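Local structure of tryptophanyl-tRNA synthetase (Thermus thermophilus, 2EL7) at residues D36-I41 with T80-S85; S245-K250 with R272-H277; V96-T101 with L126-V131; G205-E210 with P284-A289. The protein probably catalyses the ATP-dependent attachment of tryptophan to tRNA(Trp), acting as a homodimeric class I aminoacyl-tRNA synthetase. One frame throughout, in Å; residues are numbered along the deposited sequence.

Interaction 1 (D36-I41 with T80-S85)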
# COMPACT_ATOMS: atom_id res chain seq x y z
N ASP A 36 -6.99 -19.81 16.22
CA ASP A 36 -6.57 -19.75 14.84
C ASP A 36 -7.72 -19.48 13.90
O ASP A 36 -7.63 -19.69 12.70
CB ASP A 36 -5.82 -21.01 14.46
CG ASP A 36 -4.36 -20.91 14.81
OD1 ASP A 36 -3.81 -21.88 15.35
OD2 ASP A 36 -3.76 -19.84 14.53
N ALA A 37 -8.82 -19.00 14.47
CA ALA A 37 -9.96 -18.61 13.67
C ALA A 37 -9.88 -17.08 13.69
O ALA A 37 -10.48 -16.46 14.56
CB ALA A 37 -11.28 -19.08 14.30
N PHE A 38 -9.12 -16.49 12.78
CA PHE A 38 -8.99 -15.03 12.71
C PHE A 38 -10.19 -14.35 12.08
O PHE A 38 -10.65 -14.74 10.99
CB PHE A 38 -7.76 -14.61 11.93
CG PHE A 38 -6.46 -14.86 12.65
CD1 PHE A 38 -5.32 -14.14 12.31
CD2 PHE A 38 -6.38 -15.80 13.66
CE1 PHE A 38 -4.14 -14.35 12.97
CE2 PHE A 38 -5.20 -16.01 14.32
CZ PHE A 38 -4.07 -15.29 13.97
N PHE A 39 -10.70 -13.32 12.74
CA PHE A 39 -11.84 -12.58 12.20
C PHE A 39 -11.41 -11.14 12.11
O PHE A 39 -11.10 -10.53 13.12
CB PHE A 39 -13.09 -12.73 13.09
CG PHE A 39 -13.64 -14.14 13.12
CD1 PHE A 39 -13.21 -15.06 14.09
CD2 PHE A 39 -14.61 -14.54 12.20
CE1 PHE A 39 -13.73 -16.35 14.14
CE2 PHE A 39 -15.16 -15.83 12.23
CZ PHE A 39 -14.72 -16.74 13.20
N CYS A 40 -11.40 -10.63 10.88
CA CYS A 40 -10.93 -9.27 10.57
C CYS A 40 -12.00 -8.30 10.08
O CYS A 40 -12.60 -8.52 9.03
CB CYS A 40 -9.81 -9.38 9.52
SG CYS A 40 -8.86 -7.88 9.10
N ILE A 41 -12.24 -7.24 10.85
CA ILE A 41 -13.21 -6.21 10.50
C ILE A 41 -12.46 -5.34 9.48
O ILE A 41 -11.57 -4.57 9.84
CB ILE A 41 -13.61 -5.38 11.75
CG1 ILE A 41 -14.44 -6.25 12.71
CG2 ILE A 41 -14.41 -4.14 11.34
CD1 ILE A 41 -14.80 -5.55 14.03
N THR A 80 -10.08 -15.02 17.55
CA THR A 80 -9.18 -13.87 17.40
C THR A 80 -9.82 -12.85 16.50
O THR A 80 -9.82 -13.00 15.30
CB THR A 80 -7.81 -14.32 16.84
OG1 THR A 80 -7.17 -15.12 17.83
CG2 THR A 80 -6.89 -13.13 16.52
N LEU A 81 -10.38 -11.82 17.12
CA LEU A 81 -11.09 -10.74 16.43
C LEU A 81 -10.31 -9.46 16.52
O LEU A 81 -9.92 -9.05 17.60
CB LEU A 81 -12.45 -10.53 17.08
CG LEU A 81 -13.41 -9.47 16.53
CD1 LEU A 81 -13.79 -9.80 15.09
CD2 LEU A 81 -14.66 -9.44 17.42
N PHE A 82 -10.11 -8.82 15.37
CA PHE A 82 -9.36 -7.58 15.30
C PHE A 82 -9.79 -6.70 14.13
O PHE A 82 -10.52 -7.14 13.24
CB PHE A 82 -7.87 -7.91 15.20
CG PHE A 82 -7.50 -8.68 13.97
CD1 PHE A 82 -7.08 -8.01 12.83
CD2 PHE A 82 -7.54 -10.07 13.96
CE1 PHE A 82 -6.68 -8.73 11.68
CE2 PHE A 82 -7.16 -10.79 12.83
CZ PHE A 82 -6.73 -10.12 11.68
N VAL A 83 -9.35 -5.44 14.16
CA VAL A 83 -9.67 -4.48 13.11
C VAL A 83 -8.50 -4.39 12.13
O VAL A 83 -7.36 -4.19 12.54
CB VAL A 83 -9.91 -3.07 13.70
CG1 VAL A 83 -10.10 -2.05 12.57
CG2 VAL A 83 -11.11 -3.09 14.62
N GLN A 84 -8.80 -4.51 10.84
CA GLN A 84 -7.76 -4.48 9.81
C GLN A 84 -6.70 -3.39 10.03
O GLN A 84 -5.52 -3.72 10.17
CB GLN A 84 -8.43 -4.35 8.44
CG GLN A 84 -7.50 -4.27 7.25
CD GLN A 84 -8.25 -4.33 5.91
OE1 GLN A 84 -9.46 -4.10 5.83
NE2 GLN A 84 -7.51 -4.64 4.86
N SER A 85 -7.10 -2.11 10.10
CA SER A 85 -6.14 -1.02 10.32
C SER A 85 -5.28 -1.10 11.60
O SER A 85 -4.30 -0.38 11.73
CB SER A 85 -6.84 0.36 10.28
OG SER A 85 -7.70 0.61 11.39

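Interaction 2 (S245-K250 with R272-H277)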
# COMPACT_ATOMS: atom_id res chain seq x y z
N SER A 245 -39.98 -21.60 8.69
CA SER A 245 -39.12 -22.79 8.64
C SER A 245 -37.78 -22.57 9.34
O SER A 245 -37.24 -23.47 10.00
CB SER A 245 -38.89 -23.17 7.18
OG SER A 245 -40.13 -23.19 6.49
N TYR A 246 -37.25 -21.37 9.17
CA TYR A 246 -35.98 -20.98 9.76
C TYR A 246 -36.01 -20.96 11.28
O TYR A 246 -35.02 -21.31 11.92
CB TYR A 246 -35.60 -19.58 9.31
CG TYR A 246 -35.38 -19.38 7.83
CD1 TYR A 246 -35.41 -18.10 7.28
CD2 TYR A 246 -35.10 -20.46 6.98
CE1 TYR A 246 -35.15 -17.89 5.93
CE2 TYR A 246 -34.85 -20.26 5.62
CZ TYR A 246 -34.88 -18.97 5.10
OH TYR A 246 -34.67 -18.73 3.76
N PHE A 247 -37.15 -20.57 11.86
CA PHE A 247 -37.26 -20.42 13.31
C PHE A 247 -38.22 -21.23 14.17
O PHE A 247 -38.35 -20.93 15.36
CB PHE A 247 -37.52 -18.96 13.62
CG PHE A 247 -36.60 -18.05 12.90
CD1 PHE A 247 -37.02 -17.39 11.74
CD2 PHE A 247 -35.29 -17.89 13.35
CE1 PHE A 247 -36.16 -16.60 11.03
CE2 PHE A 247 -34.40 -17.09 12.64
CZ PHE A 247 -34.83 -16.44 11.47
N ALA A 248 -38.90 -22.22 13.60
CA ALA A 248 -39.83 -23.02 14.38
C ALA A 248 -39.64 -24.48 14.01
O ALA A 248 -39.34 -24.79 12.85
CB ALA A 248 -41.26 -22.57 14.11
N PRO A 249 -39.83 -25.39 14.98
CA PRO A 249 -39.68 -26.83 14.76
C PRO A 249 -40.46 -27.41 13.59
O PRO A 249 -41.54 -26.92 13.25
CB PRO A 249 -40.08 -27.43 16.12
CG PRO A 249 -41.01 -26.40 16.69
CD PRO A 249 -40.38 -25.11 16.32
N LYS A 250 -39.90 -28.44 12.96
CA LYS A 250 -40.54 -29.10 11.81
C LYS A 250 -42.00 -29.45 12.12
O LYS A 250 -42.91 -28.97 11.45
CB LYS A 250 -39.82 -30.41 11.45
CG LYS A 250 -38.30 -30.34 11.37
CD LYS A 250 -37.73 -31.74 11.11
CE LYS A 250 -36.20 -31.76 11.09
NZ LYS A 250 -35.59 -30.90 10.03
N ARG A 272 -48.08 -14.46 13.87
CA ARG A 272 -47.79 -14.37 15.29
C ARG A 272 -46.93 -15.56 15.73
O ARG A 272 -46.08 -15.43 16.61
CB ARG A 272 -49.08 -14.36 16.12
CG ARG A 272 -50.07 -13.27 15.76
CD ARG A 272 -50.07 -12.11 16.76
NE ARG A 272 -50.23 -12.57 18.15
CZ ARG A 272 -50.70 -11.82 19.15
NH1 ARG A 272 -51.09 -10.56 18.93
NH2 ARG A 272 -50.77 -12.32 20.37
N ILE A 273 -47.17 -16.73 15.13
CA ILE A 273 -46.36 -17.90 15.50
C ILE A 273 -44.95 -17.61 15.01
O ILE A 273 -43.97 -17.91 15.70
CB ILE A 273 -46.82 -19.20 14.83
CG1 ILE A 273 -48.27 -19.53 15.22
CG2 ILE A 273 -45.90 -20.33 15.25
CD1 ILE A 273 -48.42 -20.24 16.55
N LEU A 274 -44.85 -17.03 13.81
CA LEU A 274 -43.56 -16.67 13.23
C LEU A 274 -42.84 -15.64 14.11
O LEU A 274 -41.69 -15.82 14.48
CB LEU A 274 -43.75 -16.09 11.83
CG LEU A 274 -42.49 -15.45 11.23
CD1 LEU A 274 -41.35 -16.49 11.13
CD2 LEU A 274 -42.81 -14.87 9.87
N PHE A 275 -43.55 -14.56 14.43
CA PHE A 275 -43.01 -13.50 15.26
C PHE A 275 -42.49 -14.05 16.59
O PHE A 275 -41.30 -13.91 16.90
CB PHE A 275 -44.09 -12.45 15.51
CG PHE A 275 -43.64 -11.31 16.37
CD1 PHE A 275 -42.75 -10.36 15.89
CD2 PHE A 275 -44.11 -11.18 17.67
CE1 PHE A 275 -42.33 -9.30 16.70
CE2 PHE A 275 -43.70 -10.12 18.49
CZ PHE A 275 -42.81 -9.18 18.00
N ASP A 276 -43.36 -14.67 17.38
CA ASP A 276 -42.93 -15.21 18.67
C ASP A 276 -41.67 -16.07 18.57
O ASP A 276 -40.74 -15.94 19.39
CB ASP A 276 -44.04 -16.05 19.33
CG ASP A 276 -45.27 -15.23 19.64
OD1 ASP A 276 -45.10 -14.04 19.99
OD2 ASP A 276 -46.41 -15.77 19.54
N HIS A 277 -41.64 -16.94 17.57
CA HIS A 277 -40.50 -17.83 17.36
C HIS A 277 -39.29 -17.05 16.89
O HIS A 277 -38.16 -17.37 17.25
CB HIS A 277 -40.87 -18.94 16.36
CG HIS A 277 -41.62 -20.08 16.99
ND1 HIS A 277 -41.00 -21.24 17.40
CD2 HIS A 277 -42.92 -20.20 17.35
CE1 HIS A 277 -41.89 -22.03 17.97
NE2 HIS A 277 -43.06 -21.43 17.96

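Interaction 3 (V96-T101 with L126-V131)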
# COMPACT_ATOMS: atom_id res chain seq x y z
N VAL A 96 4.54 -5.07 -1.86
CA VAL A 96 5.31 -6.17 -2.45
C VAL A 96 4.43 -6.91 -3.44
O VAL A 96 4.81 -7.08 -4.59
CB VAL A 96 5.84 -7.17 -1.38
CG1 VAL A 96 6.63 -8.30 -2.06
CG2 VAL A 96 6.76 -6.44 -0.39
N PHE A 97 3.25 -7.31 -2.99
CA PHE A 97 2.30 -8.02 -3.82
C PHE A 97 1.94 -7.22 -5.07
O PHE A 97 1.92 -7.76 -6.18
CB PHE A 97 1.05 -8.36 -3.00
CG PHE A 97 1.22 -9.55 -2.09
CD1 PHE A 97 2.47 -10.14 -1.90
CD2 PHE A 97 0.13 -10.06 -1.39
CE1 PHE A 97 2.63 -11.23 -1.04
CE2 PHE A 97 0.28 -11.14 -0.51
CZ PHE A 97 1.55 -11.73 -0.34
N THR A 98 1.64 -5.93 -4.90
CA THR A 98 1.32 -5.06 -6.02
C THR A 98 2.38 -5.22 -7.11
O THR A 98 2.04 -5.38 -8.29
CB THR A 98 1.25 -3.55 -5.55
OG1 THR A 98 0.03 -3.32 -4.83
CG2 THR A 98 1.30 -2.59 -6.72
N THR A 99 3.67 -5.22 -6.74
CA THR A 99 4.73 -5.35 -7.75
C THR A 99 4.74 -6.72 -8.43
O THR A 99 5.31 -6.88 -9.52
CB THR A 99 6.18 -5.10 -7.17
OG1 THR A 99 6.52 -6.13 -6.23
CG2 THR A 99 6.29 -3.73 -6.48
N LEU A 100 4.12 -7.71 -7.79
CA LEU A 100 4.10 -9.05 -8.36
C LEU A 100 2.77 -9.41 -8.99
O LEU A 100 2.49 -10.60 -9.15
CB LEU A 100 4.41 -10.09 -7.28
CG LEU A 100 5.67 -9.95 -6.43
CD1 LEU A 100 5.60 -10.95 -5.29
CD2 LEU A 100 6.90 -10.19 -7.29
N THR A 101 1.95 -8.41 -9.33
CA THR A 101 0.64 -8.64 -9.93
C THR A 101 0.46 -8.00 -11.30
O THR A 101 0.56 -6.79 -11.47
CB THR A 101 -0.50 -8.13 -8.99
OG1 THR A 101 -0.34 -8.71 -7.70
CG2 THR A 101 -1.89 -8.52 -9.54
N LEU A 126 -10.58 0.81 -6.06
CA LEU A 126 -11.40 -0.29 -6.57
C LEU A 126 -10.49 -1.32 -7.27
O LEU A 126 -10.58 -2.53 -7.01
CB LEU A 126 -12.45 0.20 -7.60
CG LEU A 126 -13.69 1.04 -7.25
CD1 LEU A 126 -13.98 0.97 -5.74
CD2 LEU A 126 -13.48 2.51 -7.73
N LEU A 127 -9.61 -0.83 -8.16
CA LEU A 127 -8.72 -1.74 -8.88
C LEU A 127 -7.76 -2.53 -7.99
O LEU A 127 -7.63 -3.74 -8.13
CB LEU A 127 -7.90 -0.98 -9.94
CG LEU A 127 -6.89 -1.86 -10.71
CD1 LEU A 127 -7.64 -2.71 -11.72
CD2 LEU A 127 -5.86 -1.00 -11.45
N MET A 128 -7.11 -1.83 -7.06
CA MET A 128 -6.12 -2.43 -6.16
C MET A 128 -6.65 -3.16 -4.91
O MET A 128 -5.89 -3.85 -4.22
CB MET A 128 -5.11 -1.36 -5.72
CG MET A 128 -4.45 -0.59 -6.85
SD MET A 128 -3.73 -1.74 -8.06
CE MET A 128 -2.77 -2.77 -7.03
N TYR A 129 -7.94 -3.06 -4.61
CA TYR A 129 -8.45 -3.72 -3.41
C TYR A 129 -8.15 -5.21 -3.31
O TYR A 129 -7.79 -5.71 -2.24
CB TYR A 129 -9.95 -3.51 -3.25
CG TYR A 129 -10.49 -3.97 -1.92
CD1 TYR A 129 -10.03 -3.42 -0.73
CD2 TYR A 129 -11.46 -5.00 -1.85
CE1 TYR A 129 -10.52 -3.88 0.51
CE2 TYR A 129 -11.95 -5.45 -0.63
CZ TYR A 129 -11.48 -4.89 0.54
OH TYR A 129 -11.97 -5.35 1.75
N PRO A 130 -8.29 -5.96 -4.41
CA PRO A 130 -8.00 -7.39 -4.27
C PRO A 130 -6.56 -7.68 -3.81
O PRO A 130 -6.32 -8.68 -3.11
CB PRO A 130 -8.30 -7.94 -5.66
CG PRO A 130 -9.44 -7.02 -6.12
CD PRO A 130 -8.93 -5.66 -5.71
N VAL A 131 -5.61 -6.83 -4.18
CA VAL A 131 -4.22 -7.04 -3.75
C VAL A 131 -4.14 -6.81 -2.23
O VAL A 131 -3.45 -7.57 -1.53
CB VAL A 131 -3.25 -6.10 -4.50
CG1 VAL A 131 -1.79 -6.35 -4.04
CG2 VAL A 131 -3.38 -6.38 -6.01

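Interaction 4 (G205-E210 with P284-A289)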
# COMPACT_ATOMS: atom_id res chain seq x y z
N GLY A 205 -33.46 -6.94 10.85
CA GLY A 205 -32.23 -6.90 11.61
C GLY A 205 -32.30 -7.68 12.91
O GLY A 205 -33.37 -7.81 13.51
N LEU A 206 -31.16 -8.19 13.37
CA LEU A 206 -31.12 -8.95 14.61
C LEU A 206 -31.42 -8.06 15.80
O LEU A 206 -31.93 -8.52 16.82
CB LEU A 206 -29.74 -9.60 14.82
CG LEU A 206 -29.09 -10.29 13.63
CD1 LEU A 206 -27.86 -11.02 14.13
CD2 LEU A 206 -30.05 -11.27 12.96
N LEU A 207 -31.10 -6.77 15.67
CA LEU A 207 -31.32 -5.83 16.76
C LEU A 207 -32.40 -4.81 16.45
O LEU A 207 -32.62 -3.88 17.22
CB LEU A 207 -30.01 -5.12 17.10
CG LEU A 207 -28.82 -6.02 17.49
CD1 LEU A 207 -27.66 -5.13 17.93
CD2 LEU A 207 -29.19 -6.99 18.64
N GLU A 208 -33.08 -5.00 15.33
CA GLU A 208 -34.14 -4.11 14.89
C GLU A 208 -35.20 -4.00 15.98
O GLU A 208 -35.46 -4.96 16.69
CB GLU A 208 -34.75 -4.66 13.58
CG GLU A 208 -35.76 -3.76 12.91
CD GLU A 208 -36.15 -4.24 11.52
OE1 GLU A 208 -37.18 -3.76 10.99
OE2 GLU A 208 -35.45 -5.10 10.93
N PRO A 209 -35.81 -2.81 16.15
CA PRO A 209 -36.82 -2.73 17.21
C PRO A 209 -37.98 -3.73 16.99
O PRO A 209 -38.49 -3.91 15.87
CB PRO A 209 -37.28 -1.28 17.14
CG PRO A 209 -36.06 -0.57 16.67
CD PRO A 209 -35.57 -1.49 15.56
N GLU A 210 -38.38 -4.38 18.08
CA GLU A 210 -39.46 -5.37 18.06
C GLU A 210 -40.69 -4.90 17.29
O GLU A 210 -41.23 -5.61 16.44
CB GLU A 210 -39.85 -5.68 19.50
CG GLU A 210 -40.66 -6.93 19.64
CD GLU A 210 -40.92 -7.28 21.10
OE1 GLU A 210 -41.68 -6.53 21.74
OE2 GLU A 210 -40.36 -8.29 21.59
N PRO A 284 -31.38 -14.20 22.87
CA PRO A 284 -30.00 -14.28 23.37
C PRO A 284 -29.03 -13.31 22.68
O PRO A 284 -28.09 -12.80 23.29
CB PRO A 284 -29.60 -15.74 23.11
CG PRO A 284 -30.92 -16.45 23.01
CD PRO A 284 -31.81 -15.49 22.29
N ILE A 285 -29.24 -13.05 21.40
CA ILE A 285 -28.36 -12.14 20.68
C ILE A 285 -28.57 -10.74 21.22
O ILE A 285 -27.61 -10.01 21.50
CB ILE A 285 -28.67 -12.17 19.17
CG1 ILE A 285 -28.46 -13.60 18.64
CG2 ILE A 285 -27.82 -11.15 18.43
CD1 ILE A 285 -28.84 -13.79 17.18
N ARG A 286 -29.84 -10.38 21.40
CA ARG A 286 -30.21 -9.05 21.90
C ARG A 286 -29.78 -8.80 23.33
O ARG A 286 -29.33 -7.71 23.67
CB ARG A 286 -31.72 -8.88 21.81
CG ARG A 286 -32.27 -9.08 20.45
CD ARG A 286 -33.71 -8.59 20.45
NE ARG A 286 -34.08 -8.24 19.10
CZ ARG A 286 -34.88 -7.26 18.78
NH1 ARG A 286 -35.13 -7.02 17.51
NH2 ARG A 286 -35.43 -6.52 19.73
N GLU A 287 -29.94 -9.81 24.18
CA GLU A 287 -29.51 -9.67 25.56
C GLU A 287 -28.00 -9.43 25.54
O GLU A 287 -27.53 -8.52 26.24
CB GLU A 287 -29.87 -10.92 26.37
CG GLU A 287 -31.23 -10.80 27.06
CD GLU A 287 -31.91 -12.14 27.33
OE1 GLU A 287 -31.20 -13.16 27.51
OE2 GLU A 287 -33.17 -12.17 27.36
N ARG A 288 -27.24 -10.20 24.74
CA ARG A 288 -25.79 -9.98 24.66
C ARG A 288 -25.50 -8.56 24.16
O ARG A 288 -24.70 -7.84 24.75
CB ARG A 288 -25.10 -10.95 23.72
CG ARG A 288 -24.90 -12.37 24.22
CD ARG A 288 -23.98 -13.18 23.27
NE ARG A 288 -24.28 -14.61 23.31
CZ ARG A 288 -25.26 -15.21 22.62
NH1 ARG A 288 -25.45 -16.52 22.74
NH2 ARG A 288 -26.02 -14.52 21.79
N ALA A 289 -26.15 -8.15 23.08
CA ALA A 289 -25.93 -6.80 22.55
C ALA A 289 -26.12 -5.75 23.65
O ALA A 289 -25.34 -4.82 23.77
CB ALA A 289 -26.87 -6.52 21.38

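Interaction 1 (D36-I41 with T80-S85)
The F82 ring meets F38 and C40 of the neighbouring strand. CB of F82 leaves on the face shared with T80, F38 and C40, and CG stands between the backbone N and the carbonyl carbon (chi1 62°). CD2 lies 3.7 Å from F39 O. Across the ring, CE1 comes 3.5 Å from C40 SG in an oblique Cys sulfur-aromatic contact, while C40 CA sits over a face. CZ is 3.8 Å from C40 CB, and CE2 reaches F38 CD1 at 3.9 Å, an oblique ring pair with planes almost perpendicular (89°). One face of F38 takes T80 CG2 in a CH-pi contact, offset toward the rim; the T80 hydroxyl bonds to R35 O.

F39 and I41 turn to the opposite face with L81 and V83; there F39 CB meets L81 CD1 at 3.6 Å. Strands 37-41 and 80-83 run parallel, with helix 55-72 between them in the chain: a beta-alpha-beta crossover of the Rossmann-type catalytic domain. Strand 4-8 bonds to the far side of 37-41. The ladder includes F39 N to T80 O (2.7 Å) and I41 N to F82 O (2.9 Å) and ends with Q84 N to I41 O; the Q84 side chain lies about 3 Å from that of D136, a predicted tryptophan-binding residue. The chemistry thus divides: backbone amides pair with carbonyls in a buried sheet, and both faces are largely apolar and aromatic.

Interaction 2 (S245-K250 with R272-H277)
L274 opens the contact, its CD1 approaching F247 CD1 at 4.5 Å, obliquely to the F247 ring. This is a loose apolar touch; L274 also packs on I217 and L220. One turn of helix later comes H277, which carries most of the contact, its backbone N bonded to I273 O within the helix. CB of H277 lies 3.4 Å from F247 O. The same oxygen stands near the plane of the imidazole at its edge, where it accepts a weak hydrogen bond from ND1 (3.4 Å, N-H...O angle 132°). Over one ring face sits A248 CB, 3.9 Å from the centroid and offset toward the rim, a CH-pi contact. P249 crosses H277 at about a right angle, and P249 CD is 3.8 Å from H277 CE1.

The histidine therefore meets the chain just where helix 239-247 ends: A248 is the first residue to leave helical angles, and P249 is the N-cap of helix 250-261. From that following helix, L252 touches both I273 and H277, so helix 267-294 packs against the turn and the helix beyond it, while F247 leans on I16 and L20 of helix 16-33.

Interaction 3 (V96-T101 with L126-V131)
V131 pushes its two methyl groups against F97, T98 and T101, where the C-terminal end of helix 89-99 packs on helix 124-139 in the Rossmann-type catalytic domain. CG1 of V131 is anti to the backbone N (chi1 -179°), and this branch does most of the touching: it lies 3.6 Å from F97 CB and the same distance from T98 OG1. T98 and V131 cross at about a right angle. T101 and V131 instead slide past each other in opposite directions, with V131 CG2 4.2 Å from T101 OG1. The F97 ring leads away from the valine methyls to pack on A134, A135 and L138, further along helix 124-139, and V131 O lies near its plane, at the edge.

M128 bends at both chi2 and chi3, and its CE comes within 3.6 Å of T98 OG1, these side chains crossing likewise. The hydroxyl of T98 has its polar partner in S94 O, one turn back in its own helix, so its contacts with CE and CG1 are simply van der Waals. M128 also packs on M128 of the second subunit, and T101 O accepts a bond from S124 OG of that subunit, placing the contact in the dimer interface. At the helix end, F97 O is gripped from opposite faces of its plane, by L100 N at 2.7 Å and by T101 OG1 at 2.9 Å.

Interaction 4 (G205-E210 with P284-A289)
R286 reaches from its helix into the loop 205-210, its chain extended from CG to NE. There NE donates to L206 O (3.1 Å), a bent bond with an N-H...O angle of 135°; the oxygen lies out of the guanidinium plane. Carbonyl carbon C of L207 sits over one face of that group, and E208 O stands at its edge, at a modelled separation too short to be trusted.

Beside this polar grip lies a small apolar seam. CD2 of L207 packs 3.6 Å from A289 CB, and L206 CD1 is 4.2 Å from I285 CD1. A71 of helix 55-72 touches both I285 and A289.

In the next shell, E208 fastens the loop to itself and to what follows: its OE2 accepts from G205 N (2.7 Å), nearly along the C-O axis, and OE1 forms a salt bridge with K216 and a hydrogen bond with S212. Both belong to helix 210-218, for which P209 is at the N-cap position. Further out, L206 bonds through its backbone to I14 of the predicted HIGH region. This loop, following the predicted KMSKS region (195-199) and leaning on the long helix 267-294, is probably the junction between the catalytic domain and the C-terminal helices, as in other tryptophanyl-tRNA synthetases.

In the fold
Along the chain, interaction 1 comes first, then interaction 3; interaction 4 spans a later stretch within which interaction 2 lies. Interactions 1 and 3 follow one another through strand 80-83 and helix 89-99; their centres are 21 Å apart. Interactions 2 and 4 share helix 267-294, with centres 17 Å apart, and meet where F275 packs on E210. Interactions 2 and 3 are the most distant, 46 Å between centres, on opposite sides of the chain's centre. Interactions 1 and 3 thus lie in the half of this elongated protein that meets the second subunit, whereas no other chain of the assembly touches interactions 2 and 4, which lie toward its helical end.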